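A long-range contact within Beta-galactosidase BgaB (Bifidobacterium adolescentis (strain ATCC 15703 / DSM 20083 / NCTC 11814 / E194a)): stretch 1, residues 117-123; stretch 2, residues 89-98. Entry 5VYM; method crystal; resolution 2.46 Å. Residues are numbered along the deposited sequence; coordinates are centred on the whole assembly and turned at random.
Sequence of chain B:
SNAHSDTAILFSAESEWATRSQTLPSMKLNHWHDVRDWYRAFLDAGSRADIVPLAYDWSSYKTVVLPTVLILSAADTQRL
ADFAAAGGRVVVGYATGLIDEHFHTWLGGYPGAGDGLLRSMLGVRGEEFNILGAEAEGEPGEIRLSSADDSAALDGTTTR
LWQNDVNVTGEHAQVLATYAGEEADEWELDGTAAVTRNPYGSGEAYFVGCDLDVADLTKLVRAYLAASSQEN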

# COMPACT_ATOMS: atom_id res chain seq x y z
N LEU B 117 -3.86 -3.28 1.77
CA LEU B 117 -3.05 -2.13 2.14
C LEU B 117 -2.09 -2.49 3.27
O LEU B 117 -0.90 -2.16 3.22
CB LEU B 117 -3.95 -0.96 2.54
CG LEU B 117 -3.26 0.34 2.93
CD1 LEU B 117 -2.24 0.73 1.87
CD2 LEU B 117 -4.28 1.45 3.11
N LEU B 118 -2.58 -3.17 4.31
CA LEU B 118 -1.71 -3.56 5.41
C LEU B 118 -0.66 -4.56 4.96
O LEU B 118 0.50 -4.47 5.35
CB LEU B 118 -2.55 -4.12 6.56
CG LEU B 118 -1.82 -4.30 7.90
CD1 LEU B 118 -1.12 -3.02 8.31
CD2 LEU B 118 -2.79 -4.76 8.97
N ARG B 119 -1.06 -5.53 4.12
CA ARG B 119 -0.08 -6.46 3.56
C ARG B 119 0.99 -5.73 2.76
O ARG B 119 2.18 -6.04 2.87
CB ARG B 119 -0.78 -7.49 2.67
CG ARG B 119 -1.70 -8.44 3.42
CD ARG B 119 -2.13 -9.60 2.53
NE ARG B 119 -2.91 -9.16 1.38
CZ ARG B 119 -4.24 -9.07 1.37
NH1 ARG B 119 -4.94 -9.38 2.46
NH2 ARG B 119 -4.88 -8.67 0.28
N SER B 120 0.58 -4.74 1.96
CA SER B 120 1.54 -4.01 1.14
C SER B 120 2.53 -3.25 2.00
O SER B 120 3.74 -3.24 1.71
CB SER B 120 0.80 -3.05 0.20
OG SER B 120 -0.03 -3.76 -0.70
N MET B 121 2.05 -2.60 3.07
CA MET B 121 2.96 -1.92 3.99
C MET B 121 3.96 -2.90 4.60
O MET B 121 5.16 -2.64 4.62
CB MET B 121 2.16 -1.23 5.10
CG MET B 121 1.20 -0.14 4.63
SD MET B 121 0.16 0.45 5.98
CE MET B 121 1.41 0.80 7.21
N LEU B 122 3.46 -4.04 5.09
CA LEU B 122 4.30 -4.99 5.81
C LEU B 122 5.18 -5.83 4.89
O LEU B 122 6.19 -6.37 5.35
CB LEU B 122 3.42 -5.91 6.66
CG LEU B 122 2.64 -5.25 7.79
CD1 LEU B 122 1.64 -6.21 8.40
CD2 LEU B 122 3.60 -4.73 8.85
N GLY B 123 4.82 -5.96 3.61
CA GLY B 123 5.56 -6.84 2.73
C GLY B 123 5.42 -8.31 3.08
O GLY B 123 6.34 -9.09 2.83
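Stretch 2 (89-98) RVVVGYATGL

Packing of a helix against a strand is commonly achieved by a few apolar side chains without a single hydrogen bond, and this contact in BgaB is a compact example. At its centre is Val 92, which loses more surface to the other stretch than any other residue here. Its CG2 lies 3.8 Å from CD2 of Leu 122 and 4.0 Å from CD1 of Leu 118, so one methyl group meets two leucines. The leucines stand four residues apart, one helical turn, and the hydrogen bond from Leu 122 N to Leu 118 O (3.0 Å) joins their backbones across that turn.

The strand, residues 89-93, is extended, and alternation decides what it offers: Val 90 and Val 92 point toward the helix, whereas Val 91 between them points away and makes no contact. Val 90 meets Met 121, with its CG2 4.3 Å from Met 121 CE. The helix, residues 117-122, runs at 117° to the strand, and their axes approach to 10.5 Å, a spacing filled by side chains. Leu 118, Met 121 and Leu 122 thus form the face directed at stretch 2, and Gly 123 leaves the helix with positive phi.

Beyond the strand the chain bends through a type I turn from Gly 93 to Thr 96, closed by the hydrogen bond from Thr 96 N to Gly 93 O (3.2 Å), and then comes back against Leu 118. Here the contact reaches the polar backbone: Leu 118 CD2 lies 3.9 Å from Thr 96 O and 4.3 Å from Gly 97 CA. Gly 97 has positive phi, and an ideal CB on it would fall 2.8 Å from Leu 118 CD2, a clash. Even at this edge no hydrogen bond links the stretches; the Thr 96 hydroxyl is satisfied elsewhere in the structure.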

# COMPACT_ATOMS: atom_id res chain seq x y z
N ARG B 89 7.23 5.11 11.28
CA ARG B 89 7.45 3.69 11.54
C ARG B 89 6.20 3.10 12.18
O ARG B 89 5.65 3.68 13.13
CB ARG B 89 8.67 3.48 12.44
CG ARG B 89 9.01 2.02 12.69
CD ARG B 89 10.40 1.86 13.28
NE ARG B 89 10.53 2.49 14.59
CZ ARG B 89 11.63 2.44 15.34
NH1 ARG B 89 12.70 1.79 14.90
NH2 ARG B 89 11.66 3.04 16.52
N VAL B 90 5.76 1.96 11.66
CA VAL B 90 4.54 1.30 12.13
C VAL B 90 4.90 -0.13 12.53
O VAL B 90 5.54 -0.85 11.76
CB VAL B 90 3.45 1.30 11.05
CG1 VAL B 90 2.20 0.59 11.56
CG2 VAL B 90 3.12 2.73 10.62
N VAL B 91 4.49 -0.52 13.73
CA VAL B 91 4.70 -1.88 14.23
C VAL B 91 3.33 -2.53 14.36
O VAL B 91 2.46 -2.03 15.07
CB VAL B 91 5.45 -1.88 15.57
CG1 VAL B 91 5.65 -3.31 16.06
CG2 VAL B 91 6.79 -1.18 15.43
N VAL B 92 3.15 -3.66 13.67
CA VAL B 92 1.85 -4.32 13.57
C VAL B 92 1.94 -5.69 14.22
O VAL B 92 2.79 -6.51 13.84
CB VAL B 92 1.39 -4.44 12.10
CG1 VAL B 92 0.04 -5.12 12.03
CG2 VAL B 92 1.34 -3.07 11.45
N GLY B 93 1.07 -5.94 15.20
CA GLY B 93 1.02 -7.24 15.83
C GLY B 93 0.28 -8.26 14.99
O GLY B 93 -0.44 -7.94 14.04
N TYR B 94 0.47 -9.53 15.35
CA TYR B 94 -0.07 -10.63 14.55
C TYR B 94 -1.59 -10.63 14.51
O TYR B 94 -2.18 -11.10 13.53
CB TYR B 94 0.46 -11.97 15.07
CG TYR B 94 0.03 -12.30 16.48
CD1 TYR B 94 0.73 -11.81 17.57
CD2 TYR B 94 -1.06 -13.12 16.72
CE1 TYR B 94 0.35 -12.12 18.87
CE2 TYR B 94 -1.45 -13.44 18.01
CZ TYR B 94 -0.74 -12.93 19.08
OH TYR B 94 -1.13 -13.24 20.36
N ALA B 95 -2.24 -10.11 15.55
CA ALA B 95 -3.69 -10.11 15.64
C ALA B 95 -4.30 -8.75 15.31
O ALA B 95 -5.43 -8.47 15.70
CB ALA B 95 -4.14 -10.56 17.02
N THR B 96 -3.57 -7.90 14.59
CA THR B 96 -4.02 -6.56 14.25
C THR B 96 -4.58 -6.54 12.83
O THR B 96 -3.99 -7.10 11.91
CB THR B 96 -2.86 -5.56 14.36
OG1 THR B 96 -2.54 -5.36 15.75
CG2 THR B 96 -3.24 -4.22 13.74
N GLY B 97 -5.74 -5.91 12.67
CA GLY B 97 -6.30 -5.69 11.35
C GLY B 97 -7.04 -6.88 10.77
O GLY B 97 -6.98 -7.10 9.55
N LEU B 98 -7.75 -7.64 11.60
CA LEU B 98 -8.49 -8.80 11.12
C LEU B 98 -9.94 -8.50 10.79
O LEU B 98 -10.53 -9.18 9.94
CB LEU B 98 -8.43 -9.92 12.17
CG LEU B 98 -7.06 -10.30 12.71
CD1 LEU B 98 -7.16 -11.50 13.64
CD2 LEU B 98 -6.08 -10.57 11.58